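Side-chain contacts in DUF4621 domain-containing protein (Parabacteroides distasonis, PDB 4H3W), which is of unknown function but is probably secreted and is built from two beta-barrel domains: residues G25-S29 with D30-N34; G80-D83 with G84-D87. All coordinates share one frame; numbering follows the deposited sequence. Where two conformers were deposited one is given.

Contact 1: G25-S29 with D30-N34; sequences GYVTS and DDVVN
Asp-31 folds back over Thr-28 where the chain leaves strand 25-26 and enters the single turn of helix 29-32. Its OD2 accepts the backbone N of Thr-28 (2.9 Å, N-H...O angle 170°) from above the carboxylate plane. With Thr-28 as N-cap, this is one half of a capping box. In place of the reciprocal bond, Asp-31 N goes to the Thr-28 carbonyl, which also takes Val-32 N and so serves two donors. In the conformer described, one of two deposited for Thr-28, OG1 sits between its own backbone N and carbonyl carbon (chi1 67°) and donates to Asp-30 OD1 at 2.6 Å, nearly along the C-O axis. With an alanine at Asp-30, the Thr-28 hydroxyl would probably lose this acceptor and keep only the more distant Asp-31 carboxylate nearby. Ser-29 O takes Val-33 N (2.8 Å). Next to these polar bonds, Val-27 CG2 meets Val-32 CG2 at 3.6 Å, the two side chains crossing at about a right angle. The backbones of Gly-25 and Val-27 hydrogen-bond with those of Phe-318 and Thr-316, Ser-29 OG bonds the carbonyl of the dimethyl-lysine at position 311, and Val-32 O takes Ser-211 OG. Ser-29 and Asp-30 rest on Tyr-48 of strand 47-55, in a different sheet from strand 25-26.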
ATOM      1  N   GLY A  25      16.058  -7.062  14.924  1.00 61.30           N
ATOM      2  CA  GLY A  25      14.939  -6.504  14.172  1.00 51.76           C
ATOM      3  C   GLY A  25      14.343  -7.708  13.450  1.00 69.92           C
ATOM      4  O   GLY A  25      15.046  -8.651  13.010  1.00 65.26           O
ATOM      5  N   TYR A  26      13.032  -7.706  13.369  1.00 66.55           N
ATOM      6  CA  TYR A  26      12.329  -8.864  12.876  1.00 72.51           C
ATOM      7  C   TYR A  26      10.931  -8.378  12.817  1.00 61.15           C
ATOM      8  O   TYR A  26      10.353  -8.125  13.859  1.00 50.96           O
ATOM      9  CB  TYR A  26      12.468 -10.063  13.826  1.00 74.09           C
ATOM     10  CG  TYR A  26      11.413 -11.167  13.762  1.00 68.57           C
ATOM     11  CD1 TYR A  26      10.068 -10.913  14.032  1.00 74.62           C
ATOM     12  CD2 TYR A  26      11.782 -12.478  13.524  1.00 61.55           C
ATOM     13  CE1 TYR A  26       9.123 -11.925  14.008  1.00 75.81           C
ATOM     14  CE2 TYR A  26      10.847 -13.498  13.500  1.00 76.38           C
ATOM     15  CZ  TYR A  26       9.520 -13.217  13.747  1.00 78.98           C
ATOM     16  OH  TYR A  26       8.596 -14.231  13.731  1.00 94.49           O
ATOM     17  N   VAL A  27      10.392  -8.198  11.620  1.00 43.70           N
ATOM     18  CA  VAL A  27       9.054  -7.642  11.504  1.00 41.20           C
ATOM     19  C   VAL A  27       8.207  -8.482  10.548  1.00 43.41           C
ATOM     20  O   VAL A  27       8.744  -9.151   9.671  1.00 44.84           O
ATOM     21  CB  VAL A  27       9.140  -6.191  11.041  1.00 49.36           C
ATOM     22  CG1 VAL A  27       9.770  -5.347  12.129  1.00 51.53           C
ATOM     23  CG2 VAL A  27       9.951  -6.059   9.751  1.00 44.21           C
ATOM     24  N   THR A  28       6.903  -8.513  10.778  1.00 41.97           N
ATOM     25  CA  THR A  28       5.983  -9.248   9.907  0.67 36.67           C
ATOM     26  C   THR A  28       5.260  -8.256   9.025  1.00 38.88           C
ATOM     27  O   THR A  28       5.372  -7.049   9.238  1.00 37.62           O
ATOM     28  CB  THR A  28       4.923 -10.056  10.661  0.67 38.64           C
ATOM     29  OG1 THR A  28       4.051  -9.147  11.331  0.67 33.87           O
ATOM     30  CG2 THR A  28       5.569 -11.027  11.667  0.67 39.00           C
ATOM     31  N   SER A  29       4.536  -8.761   8.034  1.00 34.93           N
ATOM     32  CA  SER A  29       3.839  -7.893   7.089  1.00 38.76           C
ATOM     33  C   SER A  29       3.011  -6.890   7.856  1.00 45.08           C
ATOM     34  O   SER A  29       3.094  -5.676   7.611  1.00 36.61           O
ATOM     35  CB  SER A  29       2.935  -8.686   6.167  1.00 40.00           C
ATOM     36  OG  SER A  29       3.680  -9.534   5.347  1.00 47.75           O
ATOM     37  N   ASP A  30       2.280  -7.381   8.848  1.00 35.82           N
ATOM     38  CA  ASP A  30       1.363  -6.483   9.556  1.00 36.39           C
ATOM     39  C   ASP A  30       2.051  -5.537  10.606  1.00 32.44           C
ATOM     40  O   ASP A  30       1.442  -4.606  11.076  1.00 37.15           O
ATOM     41  CB  ASP A  30       0.149  -7.312  10.074  1.00 40.94           C
ATOM     42  CG  ASP A  30       0.465  -8.201  11.248  1.00 46.00           C
ATOM     43  OD1 ASP A  30       1.639  -8.370  11.623  1.00 54.63           O
ATOM     44  OD2 ASP A  30      -0.502  -8.738  11.815  1.00 62.70           O
ATOM     45  N   ASP A  31       3.362  -5.654  10.826  1.00 35.58           N
ATOM     46  CA  ASP A  31       4.137  -4.600  11.473  1.00 32.61           C
ATOM     47  C   ASP A  31       4.530  -3.495  10.470  1.00 47.34           C
ATOM     48  O   ASP A  31       4.563  -2.307  10.804  1.00 47.06           O
ATOM     49  CB  ASP A  31       5.447  -5.122  12.066  1.00 38.61           C
ATOM     50  CG  ASP A  31       5.259  -6.200  13.120  1.00 52.42           C
ATOM     51  OD1 ASP A  31       4.272  -6.129  13.870  1.00 46.32           O
ATOM     52  OD2 ASP A  31       6.129  -7.109  13.190  1.00 49.76           O
ATOM     53  N   VAL A  32       4.913  -3.897   9.254  1.00 39.76           N
ATOM     54  CA  VAL A  32       5.407  -2.954   8.248  1.00 41.17           C
ATOM     55  C   VAL A  32       4.267  -2.167   7.582  1.00 34.47           C
ATOM     56  O   VAL A  32       4.435  -1.012   7.200  1.00 35.96           O
ATOM     57  CB  VAL A  32       6.249  -3.702   7.185  1.00 38.02           C
ATOM     58  CG1 VAL A  32       6.606  -2.799   5.992  1.00 45.14           C
ATOM     59  CG2 VAL A  32       7.506  -4.263   7.833  1.00 39.26           C
ATOM     60  N   VAL A  33       3.144  -2.850   7.414  1.00 30.66           N
ATOM     61  CA  VAL A  33       1.967  -2.344   6.819  1.00 30.23           C
ATOM     62  C   VAL A  33       0.867  -2.482   7.844  1.00 40.41           C
ATOM     63  O   VAL A  33       0.630  -3.572   8.316  1.00 42.74           O
ATOM     64  CB  VAL A  33       1.587  -3.171   5.584  1.00 37.04           C
ATOM     65  CG1 VAL A  33       0.375  -2.567   4.873  1.00 36.94           C
ATOM     66  CG2 VAL A  33       2.773  -3.265   4.606  1.00 38.34           C
ATOM     67  N   ASN A  34       0.208  -1.381   8.197  1.00 40.87           N
ATOM     68  CA  ASN A  34      -0.713  -1.348   9.364  1.00 43.99           C
ATOM     69  C   ASN A  34      -2.088  -1.825   9.035  1.00 38.99           C
ATOM     70  O   ASN A  34      -3.050  -1.071   9.131  1.00 40.79           O
ATOM     71  CB  ASN A  34      -0.818   0.066   9.904  1.00 48.13           C
ATOM     72  CG  ASN A  34       0.485   0.575  10.451  1.00 53.29           C
ATOM     73  OD1 ASN A  34       1.278  -0.184  11.003  1.00 60.60           O
ATOM     74  ND2 ASN A  34       0.688   1.890  10.355  1.00 73.73           N
TER

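Contact 2: G80-D83 with G84-D87; sequences GDID and GLFD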
ATOM      1  N   GLY A  80     -11.658   6.460   3.963  1.00 39.59           N
ATOM      2  CA  GLY A  80     -10.715   7.220   4.786  1.00 31.96           C
ATOM      3  C   GLY A  80      -9.781   6.380   5.628  1.00 32.06           C
ATOM      4  O   GLY A  80      -8.755   6.882   6.103  1.00 36.83           O
ATOM      5  N   ASP A  81     -10.088   5.094   5.770  1.00 30.67           N
ATOM      6  CA  ASP A  81      -9.203   4.177   6.502  1.00 30.89           C
ATOM      7  C   ASP A  81      -7.917   3.801   5.751  1.00 30.96           C
ATOM      8  O   ASP A  81      -6.958   3.373   6.390  1.00 30.62           O
ATOM      9  CB  ASP A  81      -9.971   2.900   6.938  1.00 39.30           C
ATOM     10  CG  ASP A  81     -10.672   2.140   5.772  1.00 49.37           C
ATOM     11  OD1 ASP A  81     -10.961   2.707   4.684  1.00 49.58           O
ATOM     12  OD2 ASP A  81     -10.990   0.947   6.001  1.00 48.89           O
ATOM     13  N   ILE A  82      -7.892   3.967   4.423  1.00 25.96           N
ATOM     14  CA  ILE A  82      -6.728   3.576   3.618  1.00 25.43           C
ATOM     15  C   ILE A  82      -5.483   4.332   4.043  1.00 25.93           C
ATOM     16  O   ILE A  82      -4.379   3.758   4.037  1.00 26.17           O
ATOM     17  CB  ILE A  82      -6.942   3.777   2.083  1.00 28.23           C
ATOM     18  CG1 ILE A  82      -8.141   2.967   1.606  1.00 33.92           C
ATOM     19  CG2 ILE A  82      -5.681   3.380   1.301  1.00 31.17           C
ATOM     20  CD1 ILE A  82      -8.507   3.205   0.164  1.00 37.00           C
ATOM     21  N   ASP A  83      -5.646   5.597   4.444  1.00 28.68           N
ATOM     22  CA  ASP A  83      -4.526   6.387   4.970  1.00 28.79           C
ATOM     23  C   ASP A  83      -3.768   5.700   6.109  1.00 31.36           C
ATOM     24  O   ASP A  83      -2.596   5.986   6.307  1.00 32.11           O
ATOM     25  CB  ASP A  83      -5.023   7.731   5.493  1.00 30.45           C
ATOM     26  CG  ASP A  83      -5.238   8.764   4.394  1.00 39.36           C
ATOM     27  OD1 ASP A  83      -4.752   8.598   3.253  1.00 41.37           O
ATOM     28  OD2 ASP A  83      -5.872   9.780   4.713  1.00 42.12           O
ATOM     29  N   GLY A  84      -4.450   4.838   6.876  1.00 32.07           N
ATOM     30  CA  GLY A  84      -3.831   4.149   8.009  1.00 34.52           C
ATOM     31  C   GLY A  84      -2.833   3.046   7.641  1.00 32.68           C
ATOM     32  O   GLY A  84      -2.125   2.565   8.506  1.00 32.59           O
ATOM     33  N   LEU A  85      -2.723   2.655   6.374  1.00 27.67           N
ATOM     34  CA  LEU A  85      -1.745   1.630   6.025  1.00 27.82           C
ATOM     35  C   LEU A  85      -0.285   2.011   6.345  1.00 27.43           C
ATOM     36  O   LEU A  85       0.525   1.163   6.684  1.00 26.04           O
ATOM     37  CB  LEU A  85      -1.797   1.305   4.543  1.00 28.06           C
ATOM     38  CG  LEU A  85      -3.004   0.592   4.023  1.00 31.86           C
ATOM     39  CD1 LEU A  85      -2.911   0.609   2.513  1.00 32.35           C
ATOM     40  CD2 LEU A  85      -3.102  -0.825   4.598  1.00 36.48           C
ATOM     41  N   PHE A  86       0.048   3.263   6.174  1.00 25.25           N
ATOM     42  CA  PHE A  86       1.367   3.762   6.457  1.00 27.47           C
ATOM     43  C   PHE A  86       1.199   5.128   7.107  1.00 36.74           C
ATOM     44  O   PHE A  86       0.159   5.785   6.938  1.00 32.89           O
ATOM     45  CB  PHE A  86       2.231   3.907   5.211  1.00 27.70           C
ATOM     46  CG  PHE A  86       2.445   2.631   4.477  1.00 27.39           C
ATOM     47  CD1 PHE A  86       3.469   1.768   4.827  1.00 30.57           C
ATOM     48  CD2 PHE A  86       1.589   2.273   3.460  1.00 28.89           C
ATOM     49  CE1 PHE A  86       3.613   0.554   4.165  1.00 31.42           C
ATOM     50  CE2 PHE A  86       1.725   1.077   2.799  1.00 29.25           C
ATOM     51  CZ  PHE A  86       2.737   0.217   3.157  1.00 30.04           C
ATOM     52  N   ASP A  87       2.210   5.543   7.869  1.00 29.66           N
ATOM     53  CA  ASP A  87       2.291   6.910   8.347  1.00 35.94           C
ATOM     54  C   ASP A  87       2.811   7.794   7.257  1.00 33.11           C
ATOM     55  O   ASP A  87       3.744   7.415   6.566  1.00 34.61           O
ATOM     56  CB  ASP A  87       3.232   7.015   9.536  1.00 44.62           C
ATOM     57  CG  ASP A  87       2.638   6.439  10.800  1.00 46.03           C
ATOM     58  OD1 ASP A  87       1.396   6.404  10.933  1.00 71.50           O
ATOM     59  OD2 ASP A  87       3.422   6.021  11.674  1.00 58.50           O
TER
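Leu-85 lies alongside Ile-82, the two side chains pointing the same way from one face of a tight turn. Leu-85 leaves the backbone with CG anti to its carbonyl carbon and beside its N (chi1 -69°), which carries the branch back over the Ile-82 carbonyl. CB is 3.6 Å from Ile-82 O, and CG comes slightly closer, at 3.5 Å from the same oxygen. At the tip, CD1 keeps to this side: it is 3.8 Å from Ile-82 O and meets Ile-82 CG2 at 4.1 Å, a loose methyl-to-methyl touch. The carbonyl that the leucine skirts is also the acceptor of its own backbone, since Leu-85 N donates to Ile-82 O at 3.1 Å with an almost straight N-H...O angle of 173°. One residue earlier, Gly-84 N donates to Asp-81 O (2.9 Å, 151°). Beyond the turn the chain straightens at Phe-86.

Both aliphatic residues are buried: Met-50 of strand 47-55 touches the pair, Tyr-52 of the same strand touches Ile-82, and Val-38 packs on Leu-85. The acids are held by other partners: Asp-81 bonds Tyr-52 OH through OD1 and Ser-40 N through OD2, and Asp-83 OD2 takes Gln-169 NE2. Past the turn, the ring of Phe-86 meets Phe-90 edge-to-face.

Two successive bonds from residue i+3 back to carbonyl i mark a short 3-10 turn. Here it is amphipathic, with Ile-82 and Leu-85 three residues apart on its inner face, and it forms part of the long connection between strands 71-76 and 98-100, which belong to different sheets.

In the fold
Contacts 1 and 2 are both short helical turns, their centres about 15 Å apart. Both are partly buried, but contact 1 has exposed residues, among them Asp-31, while no touching residue of contact 2 is exposed and its centre lies nearer that of the chain. They meet directly: Asn-34 N probably bonds Leu-85 O (3.0 Å), and Val-33 CG2 packs on Phe-86 CZ (3.8 Å). Both also lean on strand 47-55, contact 1 through Tyr-48 and contact 2 through Met-50 and Tyr-52. In contact 1, aspartates act within the turn itself, at the helix start. In contact 2, backbone bonds and an aliphatic pair shape the turn, and Asp-81 and Asp-83 bond outward to Tyr-52, Ser-40 and Gln-169.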